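Local atomic coordinates of uncharacterized esterase YxiM (Bacillus subtilis, PDB entry 2O14), a protein that probably acts as an esterase of the GDSL family, its hydrolase domain preceded by a galactose-binding-like beta domain that holds a manganese ion. Residues 29-37 with 44-54; 62-73 with 137-148. All blocks are in the same frame, centred on the assembly; numbering follows the deposited sequence.

Overall arrangement
Both contacts lie in the galactose-binding-like beta domain at the N-terminal end of the chain, away from the predicted catalytic residues of the hydrolase domain. Interaction 1 (29-37 with 44-54) comes first along the chain, wholly ahead of interaction 2 (62-73 with 137-148); the centres are about 13 Å apart. They meet where strand 52-56 runs antiparallel to strand 65-69 in the mixed sheet: E68 N is 2.7 Å from R53 O, and the selenium of M52 packs on F69. Strands 44-46 and 131-138 belong to the second, antiparallel sheet. Each contact therefore brings together parts of both sheets, one local in sequence, the other joining segments with 63 residues between them.

Interaction 1 of 2, residues 29-37 with 44-54; sequences YIGVRASDR and YGFQTPENMRD
A34, at the second position of a type I turn running from R33 to D36, sits against the start of strand 52-56. Its CB lies 3.8 Å from M52 CB and beside the peptide nitrogen of R53, while its N-H reaches D54 OD1 at 2.8 Å on the syn side of the carboxylate. D36 OD2 accepts R33 N at 2.7 Å, from above its carboxylate plane, across the turn, and the D36 carbonyl takes a nearly straight bond (170°) from F46 N. R37 then crosses P49 at about a right angle: with CG anti to the backbone N (chi1 177°) and a bend at chi3, P49 CG and CD lie under one face of the guanidinium, toward its rim, NH1 3.4 Å from CD. Waters at its edge connect it to Q47 O. Y44 and V32 run past each other in opposite directions, V32 CG2 4.0 Å from Y44 CE2; I30 CG2 comes 3.5 Å from Y44 OH, which a water at the ring edge links to G31 O. F46 puts a ring edge to R33 O, with M52 CG over one face. Strands 30-32 and 52-54 belong to one sheet and 44-46 to the other, so the contact joins the two sheets of what is probably the jelly-roll sandwich of galactose-binding-like domains.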
loop_
_atom_site.group_PDB
_atom_site.type_symbol
_atom_site.label_atom_id
_atom_site.label_comp_id
_atom_site.label_asym_id
_atom_site.label_seq_id
_atom_site.Cartn_x
_atom_site.Cartn_y
_atom_site.Cartn_z
ATOM N N TYR A 29 -1.915 -25.469 -12.411
ATOM C CA TYR A 29 -2.705 -24.255 -12.561
ATOM C C TYR A 29 -3.898 -24.489 -13.462
ATOM O O TYR A 29 -3.826 -25.269 -14.409
ATOM C CB TYR A 29 -1.864 -23.145 -13.196
ATOM C CG TYR A 29 -0.874 -22.472 -12.284
ATOM C CD1 TYR A 29 -1.191 -21.274 -11.650
ATOM C CD2 TYR A 29 0.396 -23.010 -12.082
ATOM C CE1 TYR A 29 -0.266 -20.619 -10.839
ATOM C CE2 TYR A 29 1.331 -22.367 -11.275
ATOM C CZ TYR A 29 0.992 -21.170 -10.658
ATOM O OH TYR A 29 1.906 -20.520 -9.865
ATOM N N ILE A 30 -5.000 -23.811 -13.163
ATOM C CA ILE A 30 -6.178 -23.904 -14.007
ATOM C C ILE A 30 -6.008 -22.765 -15.002
ATOM O O ILE A 30 -5.867 -21.601 -14.604
ATOM C CB ILE A 30 -7.480 -23.667 -13.230
ATOM C CG1 ILE A 30 -7.760 -24.846 -12.302
ATOM C CG2 ILE A 30 -8.635 -23.462 -14.210
ATOM C CD1 ILE A 30 -9.011 -24.660 -11.471
ATOM N N GLY A 31 -5.991 -23.098 -16.286
ATOM C CA GLY A 31 -5.844 -22.071 -17.299
ATOM C C GLY A 31 -7.138 -21.290 -17.430
ATOM O O GLY A 31 -8.204 -21.883 -17.576
ATOM N N VAL A 32 -7.057 -19.965 -17.354
ATOM C CA VAL A 32 -8.237 -19.122 -17.488
ATOM C C VAL A 32 -7.985 -18.115 -18.599
ATOM O O VAL A 32 -7.063 -17.295 -18.538
ATOM C CB VAL A 32 -8.569 -18.372 -16.190
ATOM C CG1 VAL A 32 -9.882 -17.613 -16.359
ATOM C CG2 VAL A 32 -8.666 -19.349 -15.037
ATOM N N ARG A 33 -8.831 -18.202 -19.613
ATOM C CA ARG A 33 -8.765 -17.379 -20.810
ATOM C C ARG A 33 -9.742 -16.205 -20.664
ATOM O O ARG A 33 -10.718 -16.301 -19.921
ATOM C CB ARG A 33 -9.145 -18.293 -21.977
ATOM C CG ARG A 33 -9.126 -17.730 -23.365
ATOM C CD ARG A 33 -9.714 -18.794 -24.287
ATOM N NE ARG A 33 -8.956 -20.042 -24.217
ATOM C CZ ARG A 33 -7.997 -20.383 -25.072
ATOM N NH1 ARG A 33 -7.681 -19.569 -26.074
ATOM N NH2 ARG A 33 -7.345 -21.529 -24.919
ATOM N N ALA A 34 -9.484 -15.107 -21.369
ATOM C CA ALA A 34 -10.353 -13.931 -21.292
ATOM C C ALA A 34 -11.808 -14.214 -21.648
ATOM O O ALA A 34 -12.710 -13.547 -21.133
ATOM C CB ALA A 34 -9.819 -12.818 -22.188
ATOM N N SER A 35 -12.044 -15.189 -22.526
ATOM C CA SER A 35 -13.412 -15.518 -22.924
ATOM C C SER A 35 -14.090 -16.498 -21.969
ATOM O O SER A 35 -15.229 -16.889 -22.191
ATOM C CB SER A 35 -13.442 -16.092 -24.349
ATOM O OG SER A 35 -12.845 -17.376 -24.401
ATOM N N ASP A 36 -13.393 -16.913 -20.916
ATOM C CA ASP A 36 -14.000 -17.831 -19.961
ATOM C C ASP A 36 -14.953 -17.044 -19.067
ATOM O O ASP A 36 -14.544 -16.450 -18.067
ATOM C CB ASP A 36 -12.940 -18.526 -19.095
ATOM C CG ASP A 36 -12.147 -19.581 -19.863
ATOM O OD1 ASP A 36 -12.709 -20.221 -20.777
ATOM O OD2 ASP A 36 -10.962 -19.786 -19.537
ATOM N N ARG A 37 -16.225 -17.028 -19.450
ATOM C CA ARG A 37 -17.250 -16.325 -18.691
ATOM C C ARG A 37 -17.473 -17.045 -17.366
ATOM O O ARG A 37 -17.357 -18.276 -17.294
ATOM C CB ARG A 37 -18.557 -16.301 -19.491
ATOM C CG ARG A 37 -19.742 -15.652 -18.780
ATOM C CD ARG A 37 -21.007 -15.826 -19.598
ATOM N NE ARG A 37 -20.873 -15.221 -20.920
ATOM C CZ ARG A 37 -20.871 -13.911 -21.146
ATOM N NH1 ARG A 37 -21.003 -13.058 -20.136
ATOM N NH2 ARG A 37 -20.731 -13.454 -22.385
ATOM N N TYR A 44 -15.738 -20.328 -11.333
ATOM C CA TYR A 44 -14.870 -19.192 -11.638
ATOM C C TYR A 44 -15.084 -18.688 -13.062
ATOM O O TYR A 44 -15.722 -19.355 -13.884
ATOM C CB TYR A 44 -13.404 -19.595 -11.475
ATOM C CG TYR A 44 -12.982 -20.666 -12.454
ATOM C CD1 TYR A 44 -13.104 -22.017 -12.140
ATOM C CD2 TYR A 44 -12.505 -20.326 -13.717
ATOM C CE1 TYR A 44 -12.762 -23.010 -13.069
ATOM C CE2 TYR A 44 -12.165 -21.305 -14.651
ATOM C CZ TYR A 44 -12.298 -22.641 -14.322
ATOM O OH TYR A 44 -11.995 -23.599 -15.263
ATOM N N GLY A 45 -14.519 -17.521 -13.359
ATOM C CA GLY A 45 -14.652 -16.955 -14.688
ATOM C C GLY A 45 -14.884 -15.459 -14.642
ATOM O O GLY A 45 -15.122 -14.893 -13.576
ATOM N N PHE A 46 -14.828 -14.814 -15.801
ATOM C CA PHE A 46 -15.025 -13.377 -15.872
ATOM C C PHE A 46 -16.491 -12.967 -15.962
ATOM O O PHE A 46 -17.269 -13.536 -16.727
ATOM C CB PHE A 46 -14.235 -12.819 -17.050
ATOM C CG PHE A 46 -12.756 -12.946 -16.878
ATOM C CD1 PHE A 46 -12.071 -12.110 -16.003
ATOM C CD2 PHE A 46 -12.045 -13.921 -17.571
ATOM C CE1 PHE A 46 -10.697 -12.243 -15.822
ATOM C CE2 PHE A 46 -10.669 -14.063 -17.396
ATOM C CZ PHE A 46 -9.996 -13.221 -16.520
ATOM N N GLN A 47 -16.852 -11.967 -15.166
ATOM C CA GLN A 47 -18.219 -11.467 -15.108
ATOM C C GLN A 47 -18.641 -10.799 -16.409
ATOM O O GLN A 47 -19.777 -10.958 -16.849
ATOM C CB GLN A 47 -18.357 -10.481 -13.944
ATOM C CG GLN A 47 -19.784 -10.016 -13.689
ATOM C CD GLN A 47 -20.742 -11.182 -13.481
ATOM O OE1 GLN A 47 -20.519 -12.037 -12.623
ATOM N NE2 GLN A 47 -21.815 -11.220 -14.268
ATOM N N THR A 48 -17.726 -10.036 -17.001
ATOM C CA THR A 48 -17.978 -9.342 -18.258
ATOM C C THR A 48 -16.802 -9.601 -19.203
ATOM O O THR A 48 -15.922 -8.755 -19.368
ATOM C CB THR A 48 -18.151 -7.810 -18.037
ATOM O OG1 THR A 48 -16.947 -7.251 -17.489
ATOM C CG2 THR A 48 -19.311 -7.545 -17.070
ATOM N N PRO A 49 -16.777 -10.788 -19.836
ATOM C CA PRO A 49 -15.715 -11.189 -20.773
ATOM C C PRO A 49 -15.493 -10.207 -21.929
ATOM O O PRO A 49 -14.396 -10.127 -22.471
ATOM C CB PRO A 49 -16.190 -12.549 -21.286
ATOM C CG PRO A 49 -17.088 -13.060 -20.210
ATOM C CD PRO A 49 -17.814 -11.833 -19.735
ATOM N N GLU A 50 -16.530 -9.465 -22.314
ATOM C CA GLU A 50 -16.408 -8.513 -23.424
ATOM C C GLU A 50 -15.337 -7.454 -23.173
ATOM O O GLU A 50 -14.815 -6.863 -24.116
ATOM C CB GLU A 50 -17.745 -7.808 -23.695
ATOM C CG GLU A 50 -18.233 -6.938 -22.542
ATOM C CD GLU A 50 -19.203 -7.665 -21.621
ATOM O OE1 GLU A 50 -19.049 -8.892 -21.424
ATOM O OE2 GLU A 50 -20.115 -6.999 -21.083
ATOM N N ASN A 51 -15.007 -7.213 -21.909
ATOM C CA ASN A 51 -13.999 -6.211 -21.577
ATOM C C ASN A 51 -12.679 -6.820 -21.120
ATOM O O ASN A 51 -11.872 -6.156 -20.466
ATOM C CB ASN A 51 -14.542 -5.258 -20.503
ATOM C CG ASN A 51 -15.551 -4.266 -21.064
ATOM O OD1 ASN A 51 -16.439 -3.791 -20.353
ATOM N ND2 ASN A 51 -15.412 -3.942 -22.339
HETATM N N MSE A 52 -12.466 -8.086 -21.461
HETATM C CA MSE A 52 -11.236 -8.789 -21.109
HETATM C C MSE A 52 -10.555 -9.176 -22.414
HETATM O O MSE A 52 -11.224 -9.423 -23.421
HETATM C CB MSE A 52 -11.544 -10.057 -20.309
HETATM C CG MSE A 52 -12.269 -9.839 -18.994
HETATM SE SE MSE A 52 -11.308 -8.792 -17.668
HETATM C CE MSE A 52 -9.606 -9.704 -17.760
ATOM N N ARG A 53 -9.228 -9.238 -22.402
ATOM C CA ARG A 53 -8.480 -9.597 -23.601
ATOM C C ARG A 53 -7.240 -10.424 -23.260
ATOM O O ARG A 53 -6.566 -10.151 -22.274
ATOM C CB ARG A 53 -8.066 -8.324 -24.338
ATOM C CG ARG A 53 -7.154 -8.540 -25.536
ATOM C CD ARG A 53 -6.846 -7.208 -26.202
ATOM N NE ARG A 53 -8.067 -6.560 -26.675
ATOM C CZ ARG A 53 -8.174 -5.262 -26.943
ATOM N NH1 ARG A 53 -9.327 -4.764 -27.374
ATOM N NH2 ARG A 53 -7.132 -4.457 -26.768
ATOM N N ASP A 54 -6.951 -11.441 -24.065
ATOM C CA ASP A 54 -5.772 -12.276 -23.836
ATOM C C ASP A 54 -4.556 -11.551 -24.393
ATOM O O ASP A 54 -4.591 -11.057 -25.514
ATOM C CB ASP A 54 -5.903 -13.623 -24.551
ATOM C CG ASP A 54 -6.977 -14.497 -23.954
ATOM O OD1 ASP A 54 -7.037 -14.579 -22.710
ATOM O OD2 ASP A 54 -7.743 -15.115 -24.727
HETATM O O HOH W 1 -11.284 -22.250 -17.579
HETATM O O HOH W 2 -10.316 -15.427 -24.882
HETATM O O HOH W 3 -19.891 -10.770 -23.328
HETATM O O HOH W 4 -21.397 -13.190 -17.476
HETATM O O HOH W 5 -15.285 -20.063 -16.486
HETATM O O HOH W 6 -21.593 -10.461 -19.468
#

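Interaction 2 of 2, residues 62-73 with 137-148; sequences VKSDAVEFLAYG and TEGKAGTAFTLS. With MN (manganese (II) ion), chain B; SO4 (sulfate ion), chain C.
An antiparallel strand pair, 65-69 with 146-148, in the mixed sheet of the galactose-binding-like domain is joined by aromatic packing near F145 and Y72. V67 and L147 form the hydrogen-bonded pair, V67 N to L147 O at 3.1 Å and L147 N to V67 O at 2.9 Å, their side chains side by side. F69 N extends the ladder to F145 O at 2.8 Å, almost in line with the carbonyl, and F69 sets its ring edge against L147 CB. E68 and T146 are the neighbouring non-hydrogen-bonded pair; a water bridges E68 OE2, F69 O and F145 N. Beside Y72, where the end of strand 131-138 comes in from the second sheet, F145 drives its edge into the face of Y72 in a T-shaped stack, centroids 4.7 Å apart and planes at 71°. T137 C lies over one face of the F145 ring and T143 O over the other. T137 OG1, anti to its own N (chi1 -172°), accepts from G73 N at 2.8 Å. At the opposite end S148 OG donates to D65 O from above the carbonyl plane, while both D65 carboxylate oxygens bind manganese, OD1 at 2.3 Å, in a site shared with D19, S24 and two waters. One strand residue thus has its backbone joined to strand 146-156 and its side chain to the metal, which may help to position the carboxylate.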
loop_
_atom_site.group_PDB
_atom_site.type_symbol
_atom_site.label_atom_id
_atom_site.label_comp_id
_atom_site.label_asym_id
_atom_site.label_seq_id
_atom_site.Cartn_x
_atom_site.Cartn_y
_atom_site.Cartn_z
ATOM N N VAL A 62 3.814 -19.213 -15.917
ATOM C CA VAL A 62 2.542 -18.500 -15.920
ATOM C C VAL A 62 2.698 -17.013 -16.240
ATOM O O VAL A 62 1.718 -16.325 -16.515
ATOM C CB VAL A 62 1.813 -18.666 -14.569
ATOM C CG1 VAL A 62 1.471 -20.133 -14.351
ATOM C CG2 VAL A 62 2.676 -18.147 -13.433
ATOM N N LYS A 63 3.936 -16.526 -16.228
ATOM C CA LYS A 63 4.219 -15.122 -16.516
ATOM C C LYS A 63 4.414 -14.863 -18.011
ATOM O O LYS A 63 4.652 -13.726 -18.424
ATOM C CB LYS A 63 5.469 -14.672 -15.753
ATOM C CG LYS A 63 5.299 -14.706 -14.247
ATOM C CD LYS A 63 6.518 -14.136 -13.550
ATOM C CE LYS A 63 6.368 -14.181 -12.047
ATOM N NZ LYS A 63 7.570 -13.598 -11.386
ATOM N N SER A 64 4.306 -15.918 -18.813
ATOM C CA SER A 64 4.467 -15.807 -20.260
ATOM C C SER A 64 3.201 -15.273 -20.936
ATOM O O SER A 64 3.232 -14.866 -22.096
ATOM C CB SER A 64 4.805 -17.174 -20.855
ATOM O OG SER A 64 3.668 -18.022 -20.790
ATOM N N ASP A 65 2.080 -15.300 -20.224
ATOM C CA ASP A 65 0.830 -14.805 -20.795
ATOM C C ASP A 65 -0.065 -14.187 -19.726
ATOM O O ASP A 65 0.195 -14.336 -18.531
ATOM C CB ASP A 65 0.091 -15.933 -21.528
ATOM C CG ASP A 65 -0.166 -17.148 -20.647
ATOM O OD1 ASP A 65 0.170 -17.117 -19.445
ATOM O OD2 ASP A 65 -0.712 -18.145 -21.160
ATOM N N ALA A 66 -1.118 -13.497 -20.156
ATOM C CA ALA A 66 -2.019 -12.848 -19.213
ATOM C C ALA A 66 -3.313 -12.389 -19.863
ATOM O O ALA A 66 -3.531 -12.593 -21.051
ATOM C CB ALA A 66 -1.314 -11.645 -18.585
ATOM N N VAL A 67 -4.177 -11.789 -19.051
ATOM C CA VAL A 67 -5.431 -11.224 -19.529
ATOM C C VAL A 67 -5.316 -9.749 -19.191
ATOM O O VAL A 67 -4.674 -9.384 -18.200
ATOM C CB VAL A 67 -6.672 -11.792 -18.793
ATOM C CG1 VAL A 67 -6.994 -13.196 -19.301
ATOM C CG2 VAL A 67 -6.428 -11.802 -17.298
ATOM N N GLU A 68 -5.909 -8.901 -20.019
ATOM C CA GLU A 68 -5.877 -7.466 -19.776
ATOM C C GLU A 68 -7.276 -6.946 -19.463
ATOM O O GLU A 68 -8.239 -7.275 -20.158
ATOM C CB GLU A 68 -5.337 -6.729 -20.997
ATOM C CG GLU A 68 -5.214 -5.241 -20.778
ATOM C CD GLU A 68 -4.626 -4.527 -21.968
ATOM O OE1 GLU A 68 -4.086 -5.210 -22.866
ATOM O OE2 GLU A 68 -4.696 -3.280 -21.995
ATOM N N PHE A 69 -7.390 -6.154 -18.408
ATOM C CA PHE A 69 -8.679 -5.583 -18.043
ATOM C C PHE A 69 -8.842 -4.295 -18.843
ATOM O O PHE A 69 -8.130 -3.314 -18.606
ATOM C CB PHE A 69 -8.717 -5.295 -16.546
ATOM C CG PHE A 69 -8.718 -6.534 -15.693
ATOM C CD1 PHE A 69 -9.897 -7.004 -15.126
ATOM C CD2 PHE A 69 -7.536 -7.237 -15.460
ATOM C CE1 PHE A 69 -9.901 -8.158 -14.334
ATOM C CE2 PHE A 69 -7.530 -8.390 -14.670
ATOM C CZ PHE A 69 -8.713 -8.848 -14.108
ATOM N N LEU A 70 -9.770 -4.314 -19.797
ATOM C CA LEU A 70 -10.038 -3.164 -20.655
ATOM C C LEU A 70 -10.931 -2.138 -19.957
ATOM O O LEU A 70 -10.898 -0.948 -20.267
ATOM C CB LEU A 70 -10.682 -3.632 -21.960
ATOM C CG LEU A 70 -9.831 -4.621 -22.760
ATOM C CD1 LEU A 70 -10.555 -5.001 -24.047
ATOM C CD2 LEU A 70 -8.482 -3.998 -23.071
ATOM N N ALA A 71 -11.744 -2.617 -19.026
ATOM C CA ALA A 71 -12.606 -1.760 -18.234
ATOM C C ALA A 71 -12.049 -1.952 -16.831
ATOM O O ALA A 71 -11.684 -3.067 -16.459
ATOM C CB ALA A 71 -14.045 -2.236 -18.314
ATOM N N TYR A 72 -11.944 -0.877 -16.058
ATOM C CA TYR A 72 -11.411 -0.992 -14.708
ATOM C C TYR A 72 -12.049 -0.006 -13.736
ATOM O O TYR A 72 -13.066 0.609 -14.047
ATOM C CB TYR A 72 -9.887 -0.814 -14.726
ATOM C CG TYR A 72 -9.444 0.395 -15.505
ATOM C CD1 TYR A 72 -9.261 0.330 -16.883
ATOM C CD2 TYR A 72 -9.274 1.619 -14.873
ATOM C CE1 TYR A 72 -8.923 1.463 -17.612
ATOM C CE2 TYR A 72 -8.940 2.755 -15.589
ATOM C CZ TYR A 72 -8.769 2.671 -16.955
ATOM O OH TYR A 72 -8.469 3.809 -17.660
ATOM N N GLY A 73 -11.431 0.145 -12.567
ATOM C CA GLY A 73 -11.961 1.016 -11.529
ATOM C C GLY A 73 -12.440 0.104 -10.408
ATOM O O GLY A 73 -12.977 -0.972 -10.681
ATOM N N THR A 137 -6.368 -2.711 -11.730
ATOM C CA THR A 137 -6.916 -1.427 -12.120
ATOM C C THR A 137 -5.961 -0.245 -12.103
ATOM O O THR A 137 -4.784 -0.349 -11.737
ATOM C CB THR A 137 -8.124 -1.083 -11.223
ATOM O OG1 THR A 137 -8.791 0.085 -11.718
ATOM C CG2 THR A 137 -7.655 -0.839 -9.800
ATOM N N GLU A 138 -6.519 0.898 -12.468
ATOM C CA GLU A 138 -5.778 2.133 -12.559
ATOM C C GLU A 138 -4.786 2.434 -11.470
ATOM O O GLU A 138 -5.109 2.569 -10.284
ATOM C CB GLU A 138 -6.721 3.322 -12.705
ATOM C CG GLU A 138 -6.147 4.413 -13.592
ATOM C CD GLU A 138 -7.145 5.513 -13.883
ATOM O OE1 GLU A 138 -7.467 6.280 -12.951
ATOM O OE2 GLU A 138 -7.615 5.603 -15.039
ATOM N N GLY A 139 -3.550 2.493 -11.936
ATOM C CA GLY A 139 -2.413 2.852 -11.142
ATOM C C GLY A 139 -2.087 4.011 -12.060
ATOM O O GLY A 139 -2.539 5.131 -11.834
ATOM N N LYS A 140 -1.368 3.731 -13.142
ATOM C CA LYS A 140 -1.037 4.774 -14.101
ATOM C C LYS A 140 -2.017 4.710 -15.271
ATOM O O LYS A 140 -2.044 3.737 -16.025
ATOM C CB LYS A 140 0.394 4.609 -14.614
ATOM C CG LYS A 140 0.844 5.730 -15.534
ATOM C CD LYS A 140 2.296 5.557 -15.944
ATOM C CE LYS A 140 2.751 6.667 -16.874
ATOM N NZ LYS A 140 2.671 8.005 -16.223
ATOM N N ALA A 141 -2.831 5.750 -15.408
ATOM C CA ALA A 141 -3.806 5.814 -16.483
ATOM C C ALA A 141 -3.101 5.755 -17.833
ATOM O O ALA A 141 -2.074 6.400 -18.036
ATOM C CB ALA A 141 -4.623 7.100 -16.374
ATOM N N GLY A 142 -3.651 4.965 -18.749
ATOM C CA GLY A 142 -3.064 4.849 -20.070
ATOM C C GLY A 142 -2.181 3.633 -20.262
ATOM O O GLY A 142 -1.769 3.344 -21.385
ATOM N N THR A 143 -1.872 2.924 -19.182
ATOM C CA THR A 143 -1.036 1.735 -19.288
ATOM C C THR A 143 -1.888 0.464 -19.208
ATOM O O THR A 143 -3.066 0.517 -18.856
ATOM C CB THR A 143 0.058 1.726 -18.194
ATOM O OG1 THR A 143 -0.545 1.817 -16.901
ATOM C CG2 THR A 143 0.995 2.910 -18.383
ATOM N N ALA A 144 -1.295 -0.676 -19.547
ATOM C CA ALA A 144 -2.009 -1.946 -19.535
ATOM C C ALA A 144 -2.153 -2.550 -18.141
ATOM O O ALA A 144 -1.173 -2.707 -17.409
ATOM C CB ALA A 144 -1.314 -2.937 -20.459
ATOM N N PHE A 145 -3.388 -2.887 -17.778
ATOM C CA PHE A 145 -3.664 -3.502 -16.482
ATOM C C PHE A 145 -3.847 -4.986 -16.777
ATOM O O PHE A 145 -4.902 -5.420 -17.237
ATOM C CB PHE A 145 -4.916 -2.869 -15.877
ATOM C CG PHE A 145 -4.806 -1.377 -15.740
ATOM C CD1 PHE A 145 -3.678 -0.808 -15.152
ATOM C CD2 PHE A 145 -5.798 -0.536 -16.238
ATOM C CE1 PHE A 145 -3.534 0.576 -15.065
ATOM C CE2 PHE A 145 -5.665 0.854 -16.155
ATOM C CZ PHE A 145 -4.532 1.407 -15.571
ATOM N N THR A 146 -2.790 -5.747 -16.526
ATOM C CA THR A 146 -2.761 -7.171 -16.825
ATOM C C THR A 146 -2.580 -8.096 -15.630
ATOM O O THR A 146 -1.992 -7.717 -14.615
ATOM C CB THR A 146 -1.621 -7.463 -17.793
ATOM O OG1 THR A 146 -0.382 -7.130 -17.157
ATOM C CG2 THR A 146 -1.762 -6.628 -19.055
ATOM N N LEU A 147 -3.061 -9.327 -15.779
ATOM C CA LEU A 147 -2.969 -10.327 -14.720
ATOM C C LEU A 147 -2.466 -11.658 -15.296
ATOM O O LEU A 147 -3.077 -12.204 -16.211
ATOM C CB LEU A 147 -4.351 -10.512 -14.074
ATOM C CG LEU A 147 -4.436 -11.541 -12.939
ATOM C CD1 LEU A 147 -3.527 -11.129 -11.792
ATOM C CD2 LEU A 147 -5.872 -11.674 -12.465
ATOM N N SER A 148 -1.358 -12.179 -14.769
ATOM C CA SER A 148 -0.806 -13.446 -15.252
ATOM C C SER A 148 -1.218 -14.643 -14.415
ATOM O O SER A 148 -1.425 -15.728 -14.944
ATOM C CB SER A 148 0.731 -13.403 -15.297
ATOM O OG SER A 148 1.211 -12.730 -16.446
HETATM MN MN MN B . -0.479 -19.316 -19.115
HETATM S S SO4 C . 4.892 7.237 -12.965
HETATM O O1 SO4 C . 4.477 5.826 -13.087
HETATM O O2 SO4 C . 4.831 7.895 -14.288
HETATM O O3 SO4 C . 6.276 7.284 -12.449
HETATM O O4 SO4 C . 3.993 7.951 -12.038
HETATM O O HOH W 7 4.165 -11.557 -16.308
HETATM O O HOH W 8 -5.843 -2.189 -19.382
HETATM O O HOH W 9 -6.242 4.769 -17.962
HETATM O O HOH W 10 -2.821 -19.420 -19.087
HETATM O O HOH W 11 1.657 -19.634 -19.126
#